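PDB 2YZV: ADP-ribosylglycohydrolase from Thermus thermophilus, which belongs to the ADP-ribosylglycohydrolase family, whose members are compact all-helical proteins, and carries bound magnesium ions. Local coordinates for residues R7-L16 with R283-Y294; S60-S68 with Q79-Y87. One frame throughout, in Å; residues are numbered along the deposited sequence.

In the fold
Both contacts join pairs of helices in an all-helical chain. Contact 1 brings helix 4-26 against helix 283-298, near the two ends of the chain. Contact 2 pairs helices 57-72 and 76-89, close in sequence, and lies nested inside the loop that contact 1 closes. Their centres are about 17 Å apart. Leu63 and Ala66 of helix 57-72 join them by packing on Phe15, Met286, Leu289 and Leu293. Contact 1 has 8 of 14 touching residues buried and is mainly apolar (leucines, Phe15, Met286, Ala290), with Tyr294 and Arg11 at one end. Contact 2 has 5 of 10 buried. Its Trp86 and Glu67 are exposed, in keeping with its more polar make-up.

Contact 1. Residues R7-L16 with R283-Y294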
# COMPACT_ATOMS: atom_id res chain seq x y z
N ARG A 7 -5.47 18.48 7.15
CA ARG A 7 -6.22 17.33 6.65
C ARG A 7 -5.70 16.88 5.29
O ARG A 7 -5.56 15.68 5.03
CB ARG A 7 -7.71 17.67 6.56
CG ARG A 7 -8.37 17.85 7.93
CD ARG A 7 -9.89 17.93 7.81
NE ARG A 7 -10.36 19.22 7.30
CZ ARG A 7 -10.34 20.35 7.99
NH1 ARG A 7 -9.87 20.37 9.24
NH2 ARG A 7 -10.80 21.47 7.45
N GLN A 8 -5.40 17.84 4.41
CA GLN A 8 -4.88 17.51 3.09
C GLN A 8 -3.53 16.81 3.24
O GLN A 8 -3.22 15.88 2.50
CB GLN A 8 -4.69 18.77 2.24
CG GLN A 8 -5.96 19.53 1.91
CD GLN A 8 -5.69 20.70 0.97
OE1 GLN A 8 -4.74 21.45 1.16
NE2 GLN A 8 -6.53 20.85 -0.05
N ASP A 9 -2.75 17.28 4.21
CA ASP A 9 -1.42 16.74 4.49
C ASP A 9 -1.44 15.23 4.71
O ASP A 9 -0.51 14.52 4.32
CB ASP A 9 -0.83 17.45 5.72
CG ASP A 9 0.65 17.18 5.90
OD1 ASP A 9 1.08 17.00 7.06
OD2 ASP A 9 1.39 17.16 4.90
N ARG A 10 -2.50 14.74 5.35
CA ARG A 10 -2.61 13.31 5.62
C ARG A 10 -2.87 12.50 4.35
O ARG A 10 -2.30 11.42 4.16
CB ARG A 10 -3.73 13.03 6.62
CG ARG A 10 -3.48 13.55 8.03
CD ARG A 10 -4.63 13.16 8.94
NE ARG A 10 -4.47 13.65 10.31
CZ ARG A 10 -3.61 13.13 11.19
NH1 ARG A 10 -2.84 12.11 10.85
NH2 ARG A 10 -3.54 13.65 12.41
N ARG A 11 -3.73 13.01 3.48
CA ARG A 11 -4.04 12.31 2.24
C ARG A 11 -2.83 12.32 1.31
O ARG A 11 -2.51 11.31 0.69
CB ARG A 11 -5.26 12.94 1.54
CG ARG A 11 -6.61 12.55 2.15
CD ARG A 11 -6.83 13.20 3.51
NE ARG A 11 -8.06 12.74 4.15
CZ ARG A 11 -8.48 13.15 5.34
NH1 ARG A 11 -7.77 14.04 6.02
NH2 ARG A 11 -9.61 12.67 5.86
N LEU A 12 -2.16 13.47 1.22
CA LEU A 12 -0.97 13.55 0.37
C LEU A 12 0.11 12.64 0.94
O LEU A 12 0.85 11.99 0.19
CB LEU A 12 -0.46 15.00 0.32
CG LEU A 12 -1.21 16.01 -0.55
CD1 LEU A 12 -0.79 15.84 -2.00
CD2 LEU A 12 -2.71 15.84 -0.39
N GLY A 13 0.21 12.60 2.26
CA GLY A 13 1.21 11.76 2.90
C GLY A 13 1.01 10.28 2.64
O GLY A 13 1.98 9.55 2.41
N ALA A 14 -0.23 9.83 2.67
CA ALA A 14 -0.50 8.41 2.42
C ALA A 14 -0.16 8.01 0.99
O ALA A 14 0.40 6.94 0.76
CB ALA A 14 -1.97 8.10 2.72
N PHE A 15 -0.49 8.86 0.02
CA PHE A 15 -0.22 8.56 -1.38
C PHE A 15 1.27 8.66 -1.70
O PHE A 15 1.86 7.73 -2.26
CB PHE A 15 -1.03 9.52 -2.28
CG PHE A 15 -1.24 9.02 -3.68
CD1 PHE A 15 -2.49 9.11 -4.28
CD2 PHE A 15 -0.19 8.46 -4.41
CE1 PHE A 15 -2.70 8.66 -5.58
CE2 PHE A 15 -0.39 8.01 -5.72
CZ PHE A 15 -1.65 8.10 -6.30
N LEU A 16 1.89 9.78 -1.35
CA LEU A 16 3.32 9.95 -1.60
C LEU A 16 4.14 8.96 -0.78
O LEU A 16 5.17 8.46 -1.24
CB LEU A 16 3.75 11.38 -1.29
CG LEU A 16 3.53 12.46 -2.37
CD1 LEU A 16 4.46 12.20 -3.53
CD2 LEU A 16 2.08 12.48 -2.83
N ARG A 283 6.54 13.06 -8.49
CA ARG A 283 6.09 13.62 -7.22
C ARG A 283 4.87 14.53 -7.41
O ARG A 283 3.83 14.36 -6.77
CB ARG A 283 7.22 14.42 -6.60
CG ARG A 283 6.86 15.17 -5.33
CD ARG A 283 7.91 16.24 -5.07
NE ARG A 283 7.71 16.93 -3.81
CZ ARG A 283 8.49 17.92 -3.37
NH1 ARG A 283 9.52 18.32 -4.11
NH2 ARG A 283 8.25 18.50 -2.20
N GLU A 284 5.01 15.50 -8.31
CA GLU A 284 3.93 16.45 -8.56
C GLU A 284 2.65 15.82 -9.10
O GLU A 284 1.55 16.23 -8.73
CB GLU A 284 4.40 17.55 -9.53
CG GLU A 284 5.45 18.50 -8.97
CD GLU A 284 6.83 17.88 -8.84
OE1 GLU A 284 7.09 16.86 -9.52
OE2 GLU A 284 7.66 18.41 -8.07
N GLU A 285 2.78 14.84 -9.98
CA GLU A 285 1.60 14.18 -10.53
C GLU A 285 0.85 13.45 -9.42
O GLU A 285 -0.38 13.43 -9.40
CB GLU A 285 1.99 13.21 -11.64
CG GLU A 285 2.43 13.88 -12.94
CD GLU A 285 3.89 14.30 -12.95
OE1 GLU A 285 4.51 14.39 -11.86
OE2 GLU A 285 4.42 14.55 -14.05
N MET A 286 1.60 12.85 -8.50
CA MET A 286 0.96 12.13 -7.40
C MET A 286 0.28 13.09 -6.43
O MET A 286 -0.79 12.79 -5.90
CB MET A 286 1.99 11.26 -6.67
CG MET A 286 2.44 10.09 -7.52
SD MET A 286 3.39 8.89 -6.57
CE MET A 286 5.05 9.47 -6.87
N GLU A 287 0.90 14.25 -6.20
CA GLU A 287 0.32 15.24 -5.30
C GLU A 287 -1.02 15.70 -5.87
O GLU A 287 -2.00 15.85 -5.14
CB GLU A 287 1.27 16.43 -5.14
CG GLU A 287 2.54 16.09 -4.38
CD GLU A 287 3.52 17.24 -4.36
OE1 GLU A 287 4.00 17.64 -5.45
OE2 GLU A 287 3.83 17.75 -3.26
N ALA A 288 -1.04 15.92 -7.18
CA ALA A 288 -2.26 16.35 -7.86
C ALA A 288 -3.34 15.28 -7.74
O ALA A 288 -4.50 15.60 -7.46
CB ALA A 288 -1.96 16.64 -9.32
N LEU A 289 -2.97 14.02 -7.95
CA LEU A 289 -3.93 12.93 -7.85
C LEU A 289 -4.47 12.80 -6.43
O LEU A 289 -5.68 12.63 -6.24
CB LEU A 289 -3.28 11.60 -8.27
CG LEU A 289 -2.96 11.38 -9.75
CD1 LEU A 289 -2.12 10.12 -9.92
CD2 LEU A 289 -4.26 11.28 -10.54
N ALA A 290 -3.59 12.86 -5.44
CA ALA A 290 -4.00 12.73 -4.04
C ALA A 290 -5.02 13.81 -3.68
O ALA A 290 -6.02 13.52 -3.02
CB ALA A 290 -2.79 12.83 -3.12
N LEU A 291 -4.75 15.04 -4.09
CA LEU A 291 -5.67 16.14 -3.80
C LEU A 291 -7.00 15.95 -4.53
O LEU A 291 -8.06 16.22 -3.96
CB LEU A 291 -5.03 17.48 -4.19
CG LEU A 291 -3.91 17.95 -3.27
CD1 LEU A 291 -3.27 19.22 -3.83
CD2 LEU A 291 -4.47 18.21 -1.88
N ALA A 292 -6.94 15.48 -5.77
CA ALA A 292 -8.15 15.26 -6.55
C ALA A 292 -9.01 14.18 -5.89
O ALA A 292 -10.23 14.31 -5.77
CB ALA A 292 -7.79 14.85 -7.97
N LEU A 293 -8.36 13.10 -5.45
CA LEU A 293 -9.08 12.01 -4.79
C LEU A 293 -9.70 12.48 -3.48
O LEU A 293 -10.83 12.10 -3.16
CB LEU A 293 -8.12 10.84 -4.54
CG LEU A 293 -7.61 10.11 -5.79
CD1 LEU A 293 -6.40 9.26 -5.43
CD2 LEU A 293 -8.71 9.26 -6.40
N TYR A 294 -8.97 13.29 -2.73
CA TYR A 294 -9.48 13.80 -1.46
C TYR A 294 -10.70 14.69 -1.68
O TYR A 294 -11.70 14.58 -0.96
CB TYR A 294 -8.38 14.56 -0.72
CG TYR A 294 -8.82 15.17 0.60
CD1 TYR A 294 -9.60 14.44 1.50
CD2 TYR A 294 -8.44 16.46 0.95
CE1 TYR A 294 -10.00 14.99 2.71
CE2 TYR A 294 -8.84 17.02 2.16
CZ TYR A 294 -9.62 16.29 3.04
OH TYR A 294 -10.01 16.84 4.23
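Arg11 lies over one face of the Tyr294 ring at one end of this helix pair. Arg11 CD is 3.9 Å from the centroid of the Tyr294 ring, in a CH-pi contact. The guanidinium lies beyond, at the CE1 rim of the ring, with its plane 29° from the ring plane. A bend at chi2 (71°) folds the arginine back along its own helix, where Arg11 NH1 donates to Arg7 O at 2.9 Å. Arg11 NH2 forms a salt bridge with Glu142. Two of its nitrogens are thus held. Gln8 CG meets the edge of the tyrosine ring, and Arg7 CB lies 3.4 Å from Tyr294 OH.

In the middle, Ala290 CB sits between Leu12 CD1 and Phe15 CB. Its small side chain goes with the close backbones here. Leu12 CD2 presses on Leu291 CD2 at 3.3 Å, tighter than usual for two methyls.

Phe15 is a knob in the hole formed by Met286, Leu289, Ala290 and Leu293. Its CG is anti to the backbone N (chi1 -159°), which directs the ring into this hole. Leu293 CD1 touches the ring edge at Phe15 CE1, 3.8 Å away. Met286 SD lies obliquely to the ring, a Met-aromatic contact. Leu16 CD2 extends the apolar row to Met286 CB.

Phe15 makes a single knob-into-hole contact in the pairing of the first and last helices of this all-helical fold.

Contact 2. Residues S60-S68 with Q79-Y87; sequences SQALCLAES and QMDRYLRWY
Arg82 and Tyr83 both pack on Cys64 of the other helix. Arg82 CD lies 3.5 Å from Cys64 O, and the Tyr83 ring packs obliquely on Cys64 CB. Arg82 runs extended from CG to NE alongside the other helix, toward its later residues. Arg82 NE lies 3.4 Å from Ser68 CA. Glu67 O is over one face of the guanidinium. The charge is met by Asp78, which forms a salt bridge with Arg82 NE. The same carboxylate oxygen, Asp78 OD1, also bonds Ser68 OG, so one acidic side chain ties the arginine to the serine. Glu67 OE1 is too far from Arg82 NH1 for a salt bridge.

Tyr83 turns the edge of its ring to Gln61 O, with Tyr83 CE1 3.7 Å away. Tyr83 OH reaches Leu65 CB at 3.8 Å. The two helices, 57-72 and 76-89, form a helical hairpin with a short connection. Their segments run at 142° to each other, and their axes come within 9.2 Å.

Cys64 CB points toward the partner helix. Cys64 SG lies obliquely to the five-membered ring of Trp86, in a Cys sulfur-aromatic contact. With CG anti to the backbone N (chi1 168°), Trp86 carries its indole to Ser60. Ser60 CB lies over one face of the indole, and Ser60 OG is 3.1 Å from Trp86 CZ2. Ser60 OG bonds Thr56 O. At the other end, Leu65 CD1 lies 3.6 Å from Gln79 CD. A water donates to Ser68 OG and accepts from Gln79 NE2.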
# COMPACT_ATOMS: atom_id res chain seq x y z
N SER A 60 2.98 1.87 -9.72
CA SER A 60 2.35 1.91 -11.03
C SER A 60 0.87 1.57 -10.94
O SER A 60 0.02 2.26 -11.50
CB SER A 60 3.04 0.94 -11.99
OG SER A 60 4.39 1.32 -12.20
N GLN A 61 0.56 0.49 -10.22
CA GLN A 61 -0.82 0.08 -10.05
C GLN A 61 -1.61 1.09 -9.23
O GLN A 61 -2.79 1.33 -9.50
CB GLN A 61 -0.89 -1.30 -9.40
CG GLN A 61 -0.59 -2.43 -10.37
CD GLN A 61 -0.59 -3.79 -9.70
OE1 GLN A 61 -1.47 -4.09 -8.90
NE2 GLN A 61 0.39 -4.62 -10.04
N ALA A 62 -0.97 1.67 -8.22
CA ALA A 62 -1.63 2.67 -7.39
C ALA A 62 -2.03 3.86 -8.26
O ALA A 62 -3.11 4.42 -8.09
CB ALA A 62 -0.69 3.13 -6.27
N LEU A 63 -1.16 4.23 -9.20
CA LEU A 63 -1.44 5.35 -10.09
C LEU A 63 -2.59 5.01 -11.03
O LEU A 63 -3.44 5.86 -11.31
CB LEU A 63 -0.19 5.72 -10.90
CG LEU A 63 0.95 6.35 -10.09
CD1 LEU A 63 2.17 6.55 -10.97
CD2 LEU A 63 0.49 7.69 -9.53
N CYS A 64 -2.61 3.78 -11.53
CA CYS A 64 -3.67 3.34 -12.43
C CYS A 64 -5.01 3.37 -11.71
O CYS A 64 -6.00 3.87 -12.25
CB CYS A 64 -3.39 1.91 -12.91
SG CYS A 64 -2.03 1.79 -14.07
N LEU A 65 -5.03 2.83 -10.49
CA LEU A 65 -6.25 2.80 -9.70
C LEU A 65 -6.71 4.22 -9.42
O LEU A 65 -7.90 4.52 -9.52
CB LEU A 65 -6.01 2.06 -8.38
CG LEU A 65 -7.15 2.03 -7.36
CD1 LEU A 65 -8.38 1.37 -7.96
CD2 LEU A 65 -6.70 1.26 -6.12
N ALA A 66 -5.76 5.10 -9.08
CA ALA A 66 -6.08 6.49 -8.80
C ALA A 66 -6.77 7.13 -10.00
O ALA A 66 -7.81 7.78 -9.85
CB ALA A 66 -4.79 7.26 -8.46
N GLU A 67 -6.20 6.96 -11.18
CA GLU A 67 -6.79 7.54 -12.38
C GLU A 67 -8.15 6.94 -12.68
O GLU A 67 -9.06 7.65 -13.12
CB GLU A 67 -5.85 7.37 -13.58
CG GLU A 67 -4.50 8.05 -13.39
CD GLU A 67 -3.78 8.30 -14.69
OE1 GLU A 67 -3.63 7.35 -15.49
OE2 GLU A 67 -3.35 9.45 -14.92
N SER A 68 -8.30 5.64 -12.45
CA SER A 68 -9.58 4.97 -12.70
C SER A 68 -10.68 5.54 -11.81
O SER A 68 -11.78 5.82 -12.27
CB SER A 68 -9.44 3.47 -12.46
OG SER A 68 -10.64 2.78 -12.77
N GLN A 79 -10.54 -0.58 -14.01
CA GLN A 79 -9.29 -0.75 -13.30
C GLN A 79 -8.44 -1.77 -14.04
O GLN A 79 -7.25 -1.53 -14.30
CB GLN A 79 -9.55 -1.23 -11.87
CG GLN A 79 -10.10 -0.16 -10.96
CD GLN A 79 -10.69 -0.73 -9.68
OE1 GLN A 79 -10.29 -1.80 -9.22
NE2 GLN A 79 -11.63 -0.00 -9.09
N MET A 80 -9.05 -2.89 -14.39
CA MET A 80 -8.36 -3.96 -15.09
C MET A 80 -7.97 -3.57 -16.52
O MET A 80 -6.93 -4.00 -17.01
CB MET A 80 -9.22 -5.23 -15.09
CG MET A 80 -9.33 -5.87 -13.71
SD MET A 80 -7.74 -6.53 -13.10
CE MET A 80 -7.82 -8.22 -13.76
N ASP A 81 -8.79 -2.76 -17.18
CA ASP A 81 -8.44 -2.32 -18.53
C ASP A 81 -7.12 -1.56 -18.43
O ASP A 81 -6.24 -1.71 -19.27
CB ASP A 81 -9.51 -1.39 -19.12
CG ASP A 81 -10.80 -2.12 -19.48
OD1 ASP A 81 -10.72 -3.28 -19.92
OD2 ASP A 81 -11.88 -1.51 -19.34
N ARG A 82 -7.00 -0.74 -17.39
CA ARG A 82 -5.79 0.05 -17.19
C ARG A 82 -4.59 -0.81 -16.79
O ARG A 82 -3.50 -0.62 -17.32
CB ARG A 82 -6.03 1.14 -16.15
CG ARG A 82 -7.07 2.17 -16.56
CD ARG A 82 -7.31 3.17 -15.44
NE ARG A 82 -8.42 4.08 -15.73
CZ ARG A 82 -8.37 5.08 -16.60
NH1 ARG A 82 -7.26 5.32 -17.28
NH2 ARG A 82 -9.44 5.84 -16.79
N TYR A 83 -4.79 -1.75 -15.86
CA TYR A 83 -3.68 -2.61 -15.45
C TYR A 83 -3.17 -3.40 -16.65
O TYR A 83 -1.97 -3.54 -16.85
CB TYR A 83 -4.10 -3.62 -14.37
CG TYR A 83 -4.58 -3.04 -13.05
CD1 TYR A 83 -4.07 -1.84 -12.55
CD2 TYR A 83 -5.51 -3.73 -12.28
CE1 TYR A 83 -4.48 -1.35 -11.32
CE2 TYR A 83 -5.93 -3.25 -11.05
CZ TYR A 83 -5.42 -2.05 -10.57
OH TYR A 83 -5.84 -1.58 -9.35
N LEU A 84 -4.11 -3.93 -17.43
CA LEU A 84 -3.78 -4.72 -18.61
C LEU A 84 -3.01 -3.88 -19.63
O LEU A 84 -2.03 -4.34 -20.21
CB LEU A 84 -5.05 -5.27 -19.25
CG LEU A 84 -4.89 -6.13 -20.51
CD1 LEU A 84 -4.07 -7.37 -20.18
CD2 LEU A 84 -6.26 -6.53 -21.03
N ARG A 85 -3.47 -2.65 -19.84
CA ARG A 85 -2.84 -1.74 -20.79
C ARG A 85 -1.41 -1.43 -20.35
O ARG A 85 -0.52 -1.26 -21.18
CB ARG A 85 -3.67 -0.47 -20.89
CG ARG A 85 -3.22 0.52 -21.95
CD ARG A 85 -4.36 1.47 -22.30
NE ARG A 85 -4.95 2.07 -21.10
CZ ARG A 85 -6.09 2.75 -21.08
NH1 ARG A 85 -6.78 2.91 -22.21
NH2 ARG A 85 -6.55 3.26 -19.95
N TRP A 86 -1.20 -1.35 -19.04
CA TRP A 86 0.13 -1.07 -18.50
C TRP A 86 0.99 -2.32 -18.55
O TRP A 86 2.20 -2.26 -18.79
CB TRP A 86 0.02 -0.57 -17.05
CG TRP A 86 1.33 -0.53 -16.32
CD1 TRP A 86 1.88 -1.53 -15.57
CD2 TRP A 86 2.28 0.55 -16.30
NE1 TRP A 86 3.11 -1.15 -15.08
CE2 TRP A 86 3.37 0.13 -15.51
CE3 TRP A 86 2.30 1.83 -16.86
CZ2 TRP A 86 4.49 0.94 -15.28
CZ3 TRP A 86 3.41 2.64 -16.63
CH2 TRP A 86 4.49 2.19 -15.85
N TYR A 87 0.35 -3.47 -18.34
CA TYR A 87 1.03 -4.76 -18.36
C TYR A 87 1.54 -5.10 -19.76
O TYR A 87 2.65 -5.61 -19.91
CB TYR A 87 0.08 -5.85 -17.87
CG TYR A 87 0.61 -7.26 -18.01
CD1 TYR A 87 1.77 -7.66 -17.35
CD2 TYR A 87 -0.06 -8.20 -18.79
CE1 TYR A 87 2.26 -8.96 -17.47
CE2 TYR A 87 0.42 -9.51 -18.92
CZ TYR A 87 1.58 -9.88 -18.25
OH TYR A 87 2.04 -11.17 -18.37
O HOH W 1 -12.27 2.55 -10.53